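Local coordinates for sensor protein kinase HptS (Staphylococcus aureus, PDB 6LKI) that is a sensor histidine kinase, probably detecting an extracellular signal for its two-component system through the two-domain region modelled here, at residues B[83-88]-B[101-106]. Numbering follows the deposited sequence.
Sequences MYLFST and KIYMAN
L85 lays CD1 over one face of the Y103 ring, a CH-pi contact with CD1 4.0 Å from the ring centroid and shifted toward the rim, nearest CE2. CG of Y103 is anti to its carbonyl carbon (chi1 -62°); the two side chains cross obliquely, and the same L85 methyl also reaches CB of K101. M83 stretches its chain across Y103 at about a right angle; SD rests 3.8 Å from Y103 CB and makes an oblique Met-aromatic contact with the ring, while M83 CG meets A105 CB. On the other face of the sheet, the M104 chain bends so that CE lies 4.0 Å from Y84 CB. S87 OG sits 3.4 Å from I102 CB and touches CG1 and CD1 too. A classic beta bulge falls here: F86 N and S87 N both point at I102 O, at 2.8 Å and, weakly, at 3.4 Å. Before the bulge, Y84 and M104 exchange two nearly straight backbone bonds. This antiparallel hairpin has strand 59-66 along the far side of 101-106. Helix 2-31 packs on F86, S87 and I102 through I20, and Y84 reaches toward the second sheet, its OH bonded to H163 and its side chain against strand 130-133.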
loop_
_atom_site.group_PDB
_atom_site.type_symbol
_atom_site.label_atom_id
_atom_site.label_comp_id
_atom_site.label_asym_id
_atom_site.label_seq_id
_atom_site.Cartn_x
_atom_site.Cartn_y
_atom_site.Cartn_z
ATOM N N MET B 83 -1.628 11.251 -13.426
ATOM C CA MET B 83 -1.990 12.565 -12.922
ATOM C C MET B 83 -0.849 13.137 -12.092
ATOM O O MET B 83 0.125 12.453 -11.766
ATOM C CB MET B 83 -3.270 12.498 -12.079
ATOM C CG MET B 83 -4.469 11.910 -12.797
ATOM S SD MET B 83 -5.889 11.769 -11.698
ATOM C CE MET B 83 -7.059 10.929 -12.762
ATOM N N TYR B 84 -0.987 14.413 -11.748
ATOM C CA TYR B 84 -0.007 15.120 -10.936
ATOM C C TYR B 84 -0.466 15.103 -9.483
ATOM O O TYR B 84 -1.516 15.666 -9.155
ATOM C CB TYR B 84 0.169 16.556 -11.427
ATOM C CG TYR B 84 1.055 17.407 -10.546
ATOM C CD1 TYR B 84 2.384 17.065 -10.327
ATOM C CD2 TYR B 84 0.568 18.557 -9.940
ATOM C CE1 TYR B 84 3.200 17.841 -9.525
ATOM C CE2 TYR B 84 1.376 19.340 -9.136
ATOM C CZ TYR B 84 2.691 18.977 -8.934
ATOM O OH TYR B 84 3.500 19.752 -8.135
ATOM N N LEU B 85 0.313 14.453 -8.621
ATOM C CA LEU B 85 0.033 14.472 -7.190
ATOM C C LEU B 85 0.284 15.878 -6.662
ATOM O O LEU B 85 1.431 16.335 -6.607
ATOM C CB LEU B 85 0.892 13.446 -6.458
ATOM C CG LEU B 85 0.699 13.397 -4.942
ATOM C CD1 LEU B 85 -0.768 13.187 -4.597
ATOM C CD2 LEU B 85 1.559 12.306 -4.320
ATOM N N PHE B 86 -0.798 16.352 -6.132
ATOM C CA PHE B 86 -0.698 17.795 -5.960
ATOM C C PHE B 86 -0.802 18.236 -4.505
ATOM O O PHE B 86 -0.052 19.119 -4.079
ATOM C CB PHE B 86 -1.778 18.495 -6.794
ATOM C CG PHE B 86 -1.805 19.992 -6.628
ATOM C CD1 PHE B 86 -0.903 20.797 -7.302
ATOM C CD2 PHE B 86 -2.744 20.596 -5.808
ATOM C CE1 PHE B 86 -0.924 22.169 -7.154
ATOM C CE2 PHE B 86 -2.772 21.972 -5.659
ATOM C CZ PHE B 86 -1.859 22.759 -6.334
ATOM N N SER B 87 -1.316 17.468 -3.590
ATOM C CA SER B 87 -1.249 17.678 -2.152
ATOM C C SER B 87 -1.519 16.368 -1.425
ATOM O O SER B 87 -2.244 15.500 -1.919
ATOM C CB SER B 87 -2.244 18.751 -1.691
ATOM O OG SER B 87 -3.580 18.317 -1.864
ATOM N N THR B 88 -0.919 16.243 -0.243
ATOM C CA THR B 88 -1.110 15.096 0.633
ATOM C C THR B 88 -1.305 15.612 2.051
ATOM O O THR B 88 -0.542 16.467 2.510
ATOM C CB THR B 88 0.090 14.139 0.578
ATOM O OG1 THR B 88 0.347 13.767 -0.782
ATOM C CG2 THR B 88 -0.180 12.888 1.399
ATOM N N LYS B 101 -5.326 12.680 -0.555
ATOM C CA LYS B 101 -4.517 13.053 -1.663
ATOM C C LYS B 101 -5.343 13.699 -2.746
ATOM O O LYS B 101 -6.370 13.238 -3.039
ATOM C CB LYS B 101 -3.845 11.844 -2.221
ATOM C CG LYS B 101 -3.082 11.077 -1.210
ATOM C CD LYS B 101 -2.035 10.268 -1.904
ATOM C CE LYS B 101 -1.861 8.938 -1.249
ATOM N NZ LYS B 101 -1.234 9.027 0.091
ATOM N N ILE B 102 -4.825 14.761 -3.338
ATOM C CA ILE B 102 -5.506 15.486 -4.405
ATOM C C ILE B 102 -4.629 15.436 -5.648
ATOM O O ILE B 102 -3.450 15.808 -5.598
ATOM C CB ILE B 102 -5.813 16.938 -4.003
ATOM C CG1 ILE B 102 -6.776 16.961 -2.812
ATOM C CG2 ILE B 102 -6.397 17.707 -5.177
ATOM C CD1 ILE B 102 -7.120 18.350 -2.328
ATOM N N TYR B 103 -5.201 14.970 -6.754
ATOM C CA TYR B 103 -4.492 14.816 -8.014
ATOM C C TYR B 103 -5.031 15.805 -9.037
ATOM O O TYR B 103 -6.235 16.076 -9.077
ATOM C CB TYR B 103 -4.632 13.390 -8.558
ATOM C CG TYR B 103 -4.058 12.324 -7.656
ATOM C CD1 TYR B 103 -4.812 11.778 -6.626
ATOM C CD2 TYR B 103 -2.761 11.864 -7.835
ATOM C CE1 TYR B 103 -4.288 10.803 -5.797
ATOM C CE2 TYR B 103 -2.229 10.888 -7.013
ATOM C CZ TYR B 103 -2.998 10.362 -5.996
ATOM O OH TYR B 103 -2.472 9.393 -5.174
ATOM N N MET B 104 -4.137 16.333 -9.867
ATOM C CA MET B 104 -4.504 17.213 -10.969
ATOM C C MET B 104 -4.406 16.427 -12.269
ATOM O O MET B 104 -3.330 15.923 -12.612
ATOM C CB MET B 104 -3.603 18.449 -11.010
ATOM C CG MET B 104 -4.023 19.497 -12.030
ATOM S SD MET B 104 -3.361 19.184 -13.681
ATOM C CE MET B 104 -1.627 19.550 -13.426
ATOM N N ALA B 105 -5.523 16.322 -12.988
ATOM C CA ALA B 105 -5.544 15.614 -14.262
ATOM C C ALA B 105 -5.344 16.553 -15.446
ATOM O O ALA B 105 -4.702 16.176 -16.432
ATOM C CB ALA B 105 -6.860 14.849 -14.419
ATOM N N ASN B 106 -5.882 17.767 -15.361
ATOM C CA ASN B 106 -5.724 18.785 -16.392
ATOM C C ASN B 106 -6.189 20.113 -15.810
ATOM O O ASN B 106 -6.774 20.166 -14.724
ATOM C CB ASN B 106 -6.508 18.441 -17.665
ATOM C CG ASN B 106 -8.001 18.324 -17.420
ATOM O OD1 ASN B 106 -8.692 19.325 -17.224
ATOM N ND2 ASN B 106 -8.508 17.096 -17.433
#